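PDB 3NJ2: DUF269-containing protein, which is of unknown function but belongs to the DUF269 family and is associated with nitrogen fixation in a cyanobacterium. Local coordinates for residues P64-K69 against D145-L150; I75-D80 against D138-G143. All blocks are in the same frame, centred on the assembly; numbering follows the deposited sequence.

How the contacts relate
The two contacts lie about 15 Å apart, centre to centre, and each ties one of the loops flanking helix 69-73 to the chain that runs from strand 129-136 into helix 147-167. Contact 1 uses the loop before that short helix and contact 2 the loop after it, and in sequence the pairing of 75-80 with 138-143 falls within the span bracketed by 64-69 and 145-150. F142 joins them physically: its CE2 lies 3.8 Å from Y65 CE2, and its carbonyl O is 3.6 Å from I67 CD1. Contact 1 is the more deeply set, its centre about 12 Å from the centre of the chain, whereas that of contact 2, at the surface, is about 16 Å from it.

Contact 1 of 2, residues P64-K69 against D145-L150; sequences PYVIPK and DTLEKL
V66 sets its two methyls against different parts of the 145-150 segment because CG1 stands anti to the backbone N (chi1 -180°) and CG2 anti to the carbonyl carbon. CG1 rests 3.6 Å from D145 O and equally close to T146 CA, whereas CG2 comes within 3.8 Å of L147 N and 3.9 Å of L147 CD2, the V66 and L147 side chains crossing at about a right angle. A short, beta-branched residue suits this place, since both arms lie against the backbone just where the helix starts. L150, in the first turn, points toward Y65: with CG anti to the backbone N (chi1 171°), its CD2 meets Y65 CB at 3.8 Å. The closest touch is thus at the base of the tyrosine, with L150 CD1 lying obliquely to its ring; the side chain runs on among L40 and I44 of helix 35-46 and C91 of helix 83-104, and its hydroxyl is hydrogen-bonded to the backbone O of R88.

No hydrogen bond joins the two segments directly. At the other end D145 OD1 lies 3.6 Å from K69 CB, alongside the base of the lysine, and the ammonium does not reach the carboxylate. The carboxylate is instead held by R72, which forms a salt bridge with OD1 and also donates to I67 O, linking both segments through one guanidinium.

T146 fixes the helix start. Its OG1 accepts from K149 N at 2.9 Å, with an N-H...O angle of 160°, and its carbonyl O takes the bond from L150 N. Threonine suits the place because its hydroxyl can satisfy an amide of the first turn, which has no preceding turn of helix to supply its acceptor. The arrangement is a threonine N-cap at the head of helix 147-167, with the loop 64-69 packed against that capped end.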
ATOM      1  N   PRO B  64       5.245 -17.378 -16.737  1.00 11.92           N
ATOM      2  CA  PRO B  64       5.998 -17.234 -15.437  1.00 13.26           C
ATOM      3  C   PRO B  64       5.144 -17.230 -14.174  1.00 13.64           C
ATOM      4  O   PRO B  64       5.751 -17.307 -13.060  1.00 14.08           O
ATOM      5  CB  PRO B  64       6.686 -15.865 -15.562  1.00 14.49           C
ATOM      6  CG  PRO B  64       6.944 -15.800 -17.063  1.00 17.16           C
ATOM      7  CD  PRO B  64       5.570 -16.236 -17.631  1.00 10.69           C
ATOM      8  N   TYR B  65       3.847 -17.091 -14.313  1.00 12.42           N
ATOM      9  CA  TYR B  65       2.905 -17.204 -13.152  1.00  9.90           C
ATOM     10  C   TYR B  65       2.686 -18.628 -12.719  1.00 13.71           C
ATOM     11  O   TYR B  65       2.062 -18.854 -11.664  1.00 15.69           O
ATOM     12  CB  TYR B  65       1.544 -16.589 -13.553  1.00 11.05           C
ATOM     13  CG  TYR B  65       1.550 -15.083 -13.569  1.00 12.21           C
ATOM     14  CD1 TYR B  65       1.945 -14.366 -14.714  1.00 12.44           C
ATOM     15  CD2 TYR B  65       1.207 -14.352 -12.429  1.00 13.44           C
ATOM     16  CE1 TYR B  65       1.957 -12.979 -14.722  1.00 13.98           C
ATOM     17  CE2 TYR B  65       1.234 -13.012 -12.410  1.00 12.78           C
ATOM     18  CZ  TYR B  65       1.634 -12.285 -13.547  1.00 13.57           C
ATOM     19  OH  TYR B  65       1.624 -10.906 -13.500  1.00 15.61           O
ATOM     20  N   VAL B  66       2.977 -19.594 -13.603  1.00 13.80           N
ATOM     21  CA  VAL B  66       2.702 -21.001 -13.322  1.00 14.72           C
ATOM     22  C   VAL B  66       3.989 -21.694 -13.066  1.00 16.41           C
ATOM     23  O   VAL B  66       4.884 -21.724 -13.907  1.00 16.52           O
ATOM     24  CB  VAL B  66       1.821 -21.639 -14.487  1.00 17.11           C
ATOM     25  CG1 VAL B  66       1.502 -23.113 -14.244  1.00 15.68           C
ATOM     26  CG2 VAL B  66       0.500 -20.839 -14.641  1.00 15.93           C
ATOM     27  N   ILE B  67       4.113 -22.240 -11.848  1.00 15.77           N
ATOM     28  CA  ILE B  67       5.392 -22.752 -11.404  1.00 17.80           C
ATOM     29  C   ILE B  67       5.022 -23.929 -10.549  1.00 20.41           C
ATOM     30  O   ILE B  67       4.224 -23.786  -9.639  1.00 21.80           O
ATOM     31  CB  ILE B  67       6.189 -21.700 -10.484  1.00 14.63           C
ATOM     32  CG1 ILE B  67       6.497 -20.333 -11.107  1.00 17.51           C
ATOM     33  CG2 ILE B  67       7.591 -22.250 -10.178  1.00 17.72           C
ATOM     34  CD1 ILE B  67       6.959 -19.245 -10.047  1.00 15.57           C
ATOM     35  N   PRO B  68       5.606 -25.105 -10.832  1.00 23.21           N
ATOM     36  CA  PRO B  68       5.332 -26.303 -10.054  1.00 25.47           C
ATOM     37  C   PRO B  68       5.525 -26.098  -8.527  1.00 27.05           C
ATOM     38  O   PRO B  68       6.505 -25.497  -8.117  1.00 26.48           O
ATOM     39  CB  PRO B  68       6.336 -27.328 -10.632  1.00 27.25           C
ATOM     40  CG  PRO B  68       6.657 -26.806 -12.071  1.00 27.50           C
ATOM     41  CD  PRO B  68       6.674 -25.295 -11.831  1.00 23.36           C
ATOM     42  N   LYS B  69       4.603 -26.641  -7.732  1.00 28.91           N
ATOM     43  CA  LYS B  69       4.603 -26.480  -6.259  1.00 30.22           C
ATOM     44  C   LYS B  69       6.015 -26.667  -5.671  1.00 30.65           C
ATOM     45  O   LYS B  69       6.515 -25.852  -4.876  1.00 28.90           O
ATOM     46  CB  LYS B  69       3.612 -27.495  -5.664  1.00 32.10           C
ATOM     47  CG  LYS B  69       3.372 -27.439  -4.128  1.00 36.01           C
ATOM     48  CD  LYS B  69       3.268 -28.882  -3.500  1.00 42.97           C
ATOM     49  CE  LYS B  69       1.968 -29.663  -3.865  1.00 45.33           C
ATOM     50  NZ  LYS B  69       1.500 -30.555  -2.721  1.00 43.49           N
ATOM     51  N   ASP B 145       0.087 -23.397  -9.115  1.00 17.97           N
ATOM     52  CA  ASP B 145       0.400 -24.728  -9.679  1.00 20.33           C
ATOM     53  C   ASP B 145       0.083 -24.935 -11.145  1.00 19.37           C
ATOM     54  O   ASP B 145       0.775 -25.661 -11.821  1.00 20.58           O
ATOM     55  CB  ASP B 145      -0.290 -25.862  -8.925  1.00 21.11           C
ATOM     56  CG  ASP B 145       0.087 -25.905  -7.449  1.00 27.12           C
ATOM     57  OD1 ASP B 145       1.124 -25.308  -7.041  1.00 29.06           O
ATOM     58  OD2 ASP B 145      -0.719 -26.547  -6.711  1.00 30.53           O
ATOM     59  N   THR B 146      -1.011 -24.327 -11.609  1.00 17.65           N
ATOM     60  CA  THR B 146      -1.526 -24.567 -12.949  1.00 18.56           C
ATOM     61  C   THR B 146      -2.258 -23.332 -13.416  1.00 17.02           C
ATOM     62  O   THR B 146      -2.559 -22.416 -12.630  1.00 17.69           O
ATOM     63  CB  THR B 146      -2.622 -25.607 -12.987  1.00 19.47           C
ATOM     64  OG1 THR B 146      -3.700 -25.145 -12.177  1.00 20.22           O
ATOM     65  CG2 THR B 146      -2.181 -27.011 -12.459  1.00 22.03           C
ATOM     66  N   LEU B 147      -2.434 -23.243 -14.731  1.00 17.98           N
ATOM     67  CA  LEU B 147      -3.204 -22.136 -15.307  1.00 15.66           C
ATOM     68  C   LEU B 147      -4.591 -22.052 -14.712  1.00 16.73           C
ATOM     69  O   LEU B 147      -5.112 -20.961 -14.479  1.00 16.07           O
ATOM     70  CB  LEU B 147      -3.356 -22.297 -16.848  1.00 15.23           C
ATOM     71  CG  LEU B 147      -2.081 -21.812 -17.532  1.00 17.56           C
ATOM     72  CD1 LEU B 147      -2.163 -22.519 -18.944  1.00 19.17           C
ATOM     73  CD2 LEU B 147      -1.980 -20.268 -17.548  1.00 20.21           C
ATOM     74  N   GLU B 148      -5.222 -23.215 -14.506  1.00 16.96           N
ATOM     75  CA  GLU B 148      -6.555 -23.291 -13.868  1.00 18.04           C
ATOM     76  C   GLU B 148      -6.577 -22.652 -12.511  1.00 18.00           C
ATOM     77  O   GLU B 148      -7.524 -21.920 -12.199  1.00 18.23           O
ATOM     78  CB  GLU B 148      -7.035 -24.740 -13.729  1.00 18.16           C
ATOM     79  CG  GLU B 148      -7.469 -25.330 -15.036  1.00 24.54           C
ATOM     80  CD  GLU B 148      -6.320 -25.848 -15.941  1.00 32.34           C
ATOM     81  OE1 GLU B 148      -5.098 -25.912 -15.561  1.00 29.17           O
ATOM     82  OE2 GLU B 148      -6.684 -26.178 -17.102  1.00 38.84           O
ATOM     83  N   LYS B 149      -5.563 -22.931 -11.688  1.00 17.49           N
ATOM     84  CA  LYS B 149      -5.549 -22.336 -10.325  1.00 18.01           C
ATOM     85  C   LYS B 149      -5.319 -20.838 -10.390  1.00 17.68           C
ATOM     86  O   LYS B 149      -5.904 -20.077  -9.627  1.00 17.67           O
ATOM     87  CB  LYS B 149      -4.518 -22.985  -9.423  1.00 19.91           C
ATOM     88  CG  LYS B 149      -4.861 -24.466  -9.104  1.00 23.51           C
ATOM     89  CD  LYS B 149      -3.993 -24.905  -7.955  1.00 33.14           C
ATOM     90  CE  LYS B 149      -4.301 -26.337  -7.546  1.00 38.74           C
ATOM     91  NZ  LYS B 149      -5.789 -26.411  -7.367  1.00 42.79           N
ATOM     92  N   LEU B 150      -4.454 -20.414 -11.311  1.00 15.37           N
ATOM     93  CA  LEU B 150      -4.281 -18.933 -11.538  1.00 12.28           C
ATOM     94  C   LEU B 150      -5.625 -18.289 -11.951  1.00 14.07           C
ATOM     95  O   LEU B 150      -6.014 -17.231 -11.396  1.00 13.17           O
ATOM     96  CB  LEU B 150      -3.251 -18.792 -12.687  1.00 11.99           C
ATOM     97  CG  LEU B 150      -3.103 -17.332 -13.235  1.00 10.58           C
ATOM     98  CD1 LEU B 150      -2.629 -16.349 -12.171  1.00 12.21           C
ATOM     99  CD2 LEU B 150      -2.112 -17.314 -14.370  1.00 13.23           C
TER

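Contact 2 of 2, residues I75-D80 against D138-G143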
ATOM      1  N   ILE B  75      12.226 -21.579  -3.983  1.00 27.69           N
ATOM      2  CA  ILE B  75      12.729 -20.217  -4.209  1.00 25.60           C
ATOM      3  C   ILE B  75      13.203 -19.581  -2.891  1.00 24.17           C
ATOM      4  O   ILE B  75      12.450 -19.645  -1.886  1.00 22.64           O
ATOM      5  CB  ILE B  75      11.632 -19.318  -4.909  1.00 24.44           C
ATOM      6  CG1 ILE B  75      11.354 -19.900  -6.304  1.00 25.10           C
ATOM      7  CG2 ILE B  75      12.030 -17.823  -5.003  1.00 24.01           C
ATOM      8  CD1 ILE B  75      10.171 -19.276  -7.043  1.00 25.23           C
ATOM      9  N   SER B  76      14.397 -18.976  -2.909  1.00 24.73           N
ATOM     10  CA  SER B  76      14.960 -18.314  -1.747  1.00 25.20           C
ATOM     11  C   SER B  76      14.212 -17.010  -1.400  1.00 25.40           C
ATOM     12  O   SER B  76      13.880 -16.151  -2.261  1.00 26.17           O
ATOM     13  CB  SER B  76      16.474 -18.045  -1.850  1.00 25.63           C
ATOM     14  OG  SER B  76      16.900 -17.224  -0.781  1.00 28.95           O
ATOM     15  N   LEU B  77      14.018 -16.840  -0.112  1.00 25.39           N
ATOM     16  CA  LEU B  77      13.517 -15.602   0.429  1.00 23.74           C
ATOM     17  C   LEU B  77      14.605 -14.577   0.819  1.00 24.01           C
ATOM     18  O   LEU B  77      14.314 -13.505   1.312  1.00 25.62           O
ATOM     19  CB  LEU B  77      12.540 -15.926   1.612  1.00 22.54           C
ATOM     20  CG  LEU B  77      11.285 -16.779   1.406  1.00 23.63           C
ATOM     21  CD1 LEU B  77      10.499 -16.638   2.633  1.00 20.87           C
ATOM     22  CD2 LEU B  77      10.392 -16.335   0.234  1.00 18.70           C
ATOM     23  N   GLU B  78      15.880 -14.891   0.529  1.00 25.79           N
ATOM     24  CA  GLU B  78      16.958 -13.982   0.892  1.00 26.51           C
ATOM     25  C   GLU B  78      17.074 -12.601   0.199  1.00 26.75           C
ATOM     26  O   GLU B  78      17.341 -11.587   0.837  1.00 26.45           O
ATOM     27  CB  GLU B  78      18.271 -14.762   0.905  1.00 28.92           C
ATOM     28  CG  GLU B  78      18.397 -15.555   2.201  1.00 29.73           C
ATOM     29  CD  GLU B  78      19.808 -15.991   2.451  1.00 37.44           C
ATOM     30  OE1 GLU B  78      20.716 -15.402   1.804  1.00 43.69           O
ATOM     31  OE2 GLU B  78      20.015 -16.903   3.286  1.00 34.61           O
ATOM     32  N   GLY B  79      16.837 -12.477  -1.085  1.00 27.36           N
ATOM     33  CA  GLY B  79      16.809 -11.038  -1.507  1.00 28.80           C
ATOM     34  C   GLY B  79      15.725 -10.184  -0.848  1.00 27.76           C
ATOM     35  O   GLY B  79      14.892 -10.724  -0.111  1.00 26.21           O
ATOM     36  N   ASP B  80      15.786  -8.858  -1.019  1.00 27.49           N
ATOM     37  CA  ASP B  80      14.572  -8.089  -1.315  1.00 26.28           C
ATOM     38  C   ASP B  80      13.943  -8.821  -2.478  1.00 26.57           C
ATOM     39  O   ASP B  80      14.623  -9.579  -3.184  1.00 25.10           O
ATOM     40  CB  ASP B  80      14.907  -6.631  -1.763  1.00 28.27           C
ATOM     41  CG  ASP B  80      14.825  -5.599  -0.618  1.00 32.98           C
ATOM     42  OD1 ASP B  80      14.872  -5.998   0.574  1.00 34.14           O
ATOM     43  OD2 ASP B  80      14.730  -4.362  -0.934  1.00 38.50           O
ATOM     44  N   ASP B 138       5.798 -14.534   1.852  1.00 14.31           N
ATOM     45  CA  ASP B 138       6.726 -15.358   1.001  1.00 16.14           C
ATOM     46  C   ASP B 138       6.583 -14.898  -0.444  1.00 14.57           C
ATOM     47  O   ASP B 138       6.531 -15.755  -1.330  1.00 14.01           O
ATOM     48  CB  ASP B 138       6.359 -16.873   1.100  1.00 17.40           C
ATOM     49  CG  ASP B 138       6.390 -17.359   2.572  1.00 24.72           C
ATOM     50  OD1 ASP B 138       7.005 -16.640   3.415  1.00 20.36           O
ATOM     51  OD2 ASP B 138       5.763 -18.368   2.827  1.00 30.18           O
ATOM     52  N   ALA B 139       6.524 -13.550  -0.645  1.00 14.22           N
ATOM     53  CA  ALA B 139       6.144 -13.022  -1.967  1.00 13.29           C
ATOM     54  C   ALA B 139       7.135 -13.442  -3.054  1.00 14.57           C
ATOM     55  O   ALA B 139       6.770 -13.576  -4.239  1.00 13.27           O
ATOM     56  CB  ALA B 139       6.061 -11.575  -1.902  1.00 14.54           C
ATOM     57  N   HIS B 140       8.385 -13.727  -2.681  1.00 13.55           N
ATOM     58  CA  HIS B 140       9.393 -14.179  -3.699  1.00 15.38           C
ATOM     59  C   HIS B 140       8.869 -15.427  -4.426  1.00 14.85           C
ATOM     60  O   HIS B 140       9.257 -15.660  -5.590  1.00 16.68           O
ATOM     61  CB  HIS B 140      10.730 -14.569  -3.013  1.00 14.75           C
ATOM     62  CG  HIS B 140      11.285 -13.523  -2.106  1.00 17.28           C
ATOM     63  ND1 HIS B 140      10.591 -12.939  -1.050  1.00 18.87           N
ATOM     64  CD2 HIS B 140      12.485 -12.896  -2.144  1.00 16.31           C
ATOM     65  CE1 HIS B 140      11.373 -12.044  -0.453  1.00 17.28           C
ATOM     66  NE2 HIS B 140      12.516 -11.975  -1.126  1.00 19.34           N
ATOM     67  N   ARG B 141       8.097 -16.297  -3.748  1.00 13.88           N
ATOM     68  CA  ARG B 141       7.545 -17.583  -4.260  1.00 14.01           C
ATOM     69  C   ARG B 141       6.183 -17.447  -4.986  1.00 11.76           C
ATOM     70  O   ARG B 141       5.499 -18.461  -5.150  1.00 15.61           O
ATOM     71  CB  ARG B 141       7.382 -18.509  -3.092  1.00 15.16           C
ATOM     72  CG  ARG B 141       8.747 -18.810  -2.414  1.00 15.89           C
ATOM     73  CD  ARG B 141       8.603 -19.859  -1.300  1.00 20.81           C
ATOM     74  NE  ARG B 141       9.926 -19.982  -0.678  1.00 21.36           N
ATOM     75  CZ  ARG B 141      10.139 -20.599   0.487  1.00 26.22           C
ATOM     76  NH1 ARG B 141       9.108 -21.107   1.161  1.00 25.44           N
ATOM     77  NH2 ARG B 141      11.382 -20.736   0.928  1.00 25.20           N
ATOM     78  N   PHE B 142       5.798 -16.177  -5.283  1.00 14.45           N
ATOM     79  CA  PHE B 142       4.467 -15.902  -5.899  1.00 13.58           C
ATOM     80  C   PHE B 142       4.321 -16.773  -7.124  1.00 14.67           C
ATOM     81  O   PHE B 142       5.197 -16.795  -7.999  1.00 14.62           O
ATOM     82  CB  PHE B 142       4.356 -14.439  -6.275  1.00 14.25           C
ATOM     83  CG  PHE B 142       3.037 -14.065  -6.793  1.00 15.02           C
ATOM     84  CD1 PHE B 142       1.931 -13.961  -5.928  1.00 18.83           C
ATOM     85  CD2 PHE B 142       2.886 -13.883  -8.161  1.00 19.58           C
ATOM     86  CE1 PHE B 142       0.688 -13.590  -6.441  1.00 25.17           C
ATOM     87  CE2 PHE B 142       1.680 -13.486  -8.669  1.00 20.68           C
ATOM     88  CZ  PHE B 142       0.578 -13.408  -7.850  1.00 20.65           C
ATOM     89  N   GLY B 143       3.169 -17.399  -7.226  1.00 15.36           N
ATOM     90  CA  GLY B 143       2.933 -18.273  -8.392  1.00 15.40           C
ATOM     91  C   GLY B 143       1.851 -19.298  -8.085  1.00 15.52           C
ATOM     92  O   GLY B 143       1.322 -19.367  -6.931  1.00 16.69           O
TER
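The 75-80 loop passes 138-143 without forming a strand pair, the CA atoms of the two segments coming nearest at I75 and R141, 5.8 Å apart, while a short 3-10 segment at 139-140 brings H140 toward the loop. Arginine suits position R141 because it can offer two N-H groups to a single oxygen: NE donates to I75 O at 2.8 Å in the carbonyl plane, and NH2 gives a longer bond of 3.2 Å to the same atom. The chain, extended from CG to NE, carries the guanidinium to L77, whose CG lies over one face, and R141 CG packs on I75 CB. Replacing R141 with an alanine is likely to leave I75 O without these two donors and to remove the flat group that L77 CG lies over.

A histidine suits H140 because its flat ring can receive L77 CA on a face, in a CH-pi contact 3.9 Å from the centroid, while NE2 at its edge donates to G79 O at 2.9 Å; the oxygen lies near the ring plane, but the donor stands above the carbonyl plane. ND1 has no partner in the model and sits beside L77 CD2. S76 OG accepts from E78 N in an ST turn that shapes the loop.

The contact joins the linkers after helix 69-73 and strand 129-136, with A139 and F142 packing on I89 of helix 83-104.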